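Local coordinates for steroid delta-isomerase (Pseudomonas aeruginosa, PDB 3MSO) that catalyses the shift of the steroid double bond from the delta-5 to the delta-4 position in 3-ketosteroids, at the interface of chains A and B. Sequence-based numbering; all coordinates share one arbitrary frame. Chains: chain A/B, Steroid delta-isomerase.

The interface of chains A and B. Residues chain A 82, 101, 103, 112, 114; chain B 73, 86, 97.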
loop_
_atom_site.group_PDB
_atom_site.type_symbol
_atom_site.label_atom_id
_atom_site.label_comp_id
_atom_site.label_asym_id
_atom_site.label_seq_id
_atom_site.Cartn_x
_atom_site.Cartn_y
_atom_site.Cartn_z
ATOM N N SER A 82 -5.776 24.619 19.104
ATOM C CA SER A 82 -5.437 23.638 18.065
ATOM C C SER A 82 -5.884 24.124 16.695
ATOM O O SER A 82 -6.947 24.734 16.544
ATOM C CB SER A 82 -6.001 22.256 18.360
ATOM O OG SER A 82 -5.158 21.519 19.228
HETATM N N MSE A 101 -1.499 19.146 12.014
HETATM C CA MSE A 101 -2.403 19.316 13.142
HETATM C C MSE A 101 -1.561 19.737 14.331
HETATM O O MSE A 101 -0.904 18.898 14.954
HETATM C CB MSE A 101 -3.256 18.054 13.420
HETATM C CG MSE A 101 -4.244 18.235 14.605
HETATM SE SE MSE A 101 -5.846 17.172 14.424
HETATM C CE MSE A 101 -5.046 15.409 14.284
ATOM N N ARG A 103 -1.099 21.631 18.040
ATOM C CA ARG A 103 -1.608 21.992 19.362
ATOM C C ARG A 103 -0.571 22.920 20.032
ATOM O O ARG A 103 0.625 22.593 20.097
ATOM C CB ARG A 103 -1.865 20.767 20.253
ATOM C CG ARG A 103 -2.463 21.149 21.634
ATOM C CD ARG A 103 -2.454 19.997 22.617
ATOM N NE ARG A 103 -3.594 19.118 22.369
ATOM C CZ ARG A 103 -3.495 17.876 21.901
ATOM N NH1 ARG A 103 -2.300 17.339 21.668
ATOM N NH2 ARG A 103 -4.590 17.151 21.684
ATOM N N ASP A 112 2.451 19.806 20.394
ATOM C CA ASP A 112 2.197 18.608 19.592
ATOM C C ASP A 112 2.030 18.968 18.107
ATOM O O ASP A 112 1.249 19.855 17.750
ATOM C CB ASP A 112 0.947 17.887 20.123
ATOM C CG ASP A 112 0.787 16.450 19.669
ATOM O OD1 ASP A 112 0.151 16.233 18.625
ATOM O OD2 ASP A 112 1.219 15.540 20.411
ATOM N N GLU A 114 1.323 16.946 14.672
ATOM C CA GLU A 114 0.919 15.689 14.063
ATOM C C GLU A 114 0.636 15.869 12.564
ATOM O O GLU A 114 -0.147 16.733 12.162
ATOM C CB GLU A 114 -0.305 15.174 14.818
ATOM C CG GLU A 114 -0.772 13.792 14.441
ATOM C CD GLU A 114 -1.905 13.303 15.320
ATOM O OE1 GLU A 114 -2.334 14.041 16.239
ATOM O OE2 GLU A 114 -2.348 12.156 15.102
ATOM N N ARG B 73 -10.445 15.878 19.061
ATOM C CA ARG B 73 -10.581 17.285 18.692
ATOM C C ARG B 73 -11.487 17.475 17.496
ATOM O O ARG B 73 -11.517 16.651 16.569
ATOM C CB ARG B 73 -9.205 17.924 18.374
ATOM C CG ARG B 73 -8.359 18.217 19.606
ATOM C CD ARG B 73 -6.984 18.697 19.219
ATOM N NE ARG B 73 -6.178 17.620 18.636
ATOM C CZ ARG B 73 -4.897 17.749 18.321
ATOM N NH1 ARG B 73 -4.266 18.897 18.535
ATOM N NH2 ARG B 73 -4.231 16.729 17.807
ATOM N N GLU B 86 -11.094 14.700 14.488
ATOM C CA GLU B 86 -9.934 13.874 14.837
ATOM C C GLU B 86 -10.443 12.629 15.555
ATOM O O GLU B 86 -11.299 12.746 16.446
ATOM C CB GLU B 86 -8.978 14.661 15.759
ATOM C CG GLU B 86 -7.851 13.826 16.341
ATOM C CD GLU B 86 -7.067 14.466 17.460
ATOM O OE1 GLU B 86 -7.678 15.068 18.369
ATOM O OE2 GLU B 86 -5.829 14.316 17.451
ATOM N N LYS B 97 -4.693 6.485 14.149
ATOM C CA LYS B 97 -5.087 7.864 14.346
ATOM C C LYS B 97 -5.584 8.381 13.005
ATOM O O LYS B 97 -5.034 7.994 11.957
ATOM C CB LYS B 97 -3.829 8.615 14.768
ATOM C CG LYS B 97 -4.070 9.792 15.621
ATOM C CD LYS B 97 -4.655 9.510 16.986
ATOM C CE LYS B 97 -5.381 10.789 17.332
ATOM N NZ LYS B 97 -4.500 11.991 17.133
HETATM O O HOH W 1 -1.560 17.900 17.307
#
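B:Arg73 reaches from strand 69-77 of chain B onto the sheet of chain A, where its guanidinium lies between A:Met101 and A:Arg103. One face takes A:Met101 CG, 3.5 Å from B:Arg73 NH2 and offset toward the rim. The opposite face is covered by the guanidinium of A:Arg103, stacked with the two planes 13° apart. A:Arg103 NH2 sits over the centre, 3.4 Å from B:Arg73 CZ. Two like charges would meet here, but nearby carboxylates probably offset them. The edge of B:Arg73 is also used. NH1 donates in plane to the hydroxyl A:Ser82 OG at 2.9 Å. B:Arg73 NH2 salt-bridges A:Glu114 OE1 in plane, at 3.6 Å. NE and NH2 grip the carboxylate of B:Glu86 side-on, one nitrogen to each oxygen. The oxygens lie in the guanidinium plane, but the tilted carboxylate is met from above its own. This pairing within chain B, with a bond from the backbone N of B:Arg73 to B:Glu86 OE1, fixes the turn of the guanidinium.

B:Lys97 NZ and B:Arg73 NH2 meet B:Glu86 OE2 from opposite faces of its carboxylate. Across the interface, NZ also forms a salt bridge with A:Glu114 OE2 at 3.0 Å, on the syn lone pair. The A:Glu114 chain runs out straight beyond CG (chi2 175°), bringing both carboxylate oxygens to the amine. The bent selenomethionine A:Met101 (chi3 58°) lays its methyl CE 3.8 Å from B:Glu86 CG.

The contact is looser toward A:Asp112. Its OD1 stays 4.5 Å from B:Arg73 NH2, and water 1 links them. This water also meets B:Arg73 NH1 and the carbonyl O of A:Met101, 2.6 Å away. The charge network, repeated by two-fold symmetry, joins the two sheets face to face and likely stabilises a dimer.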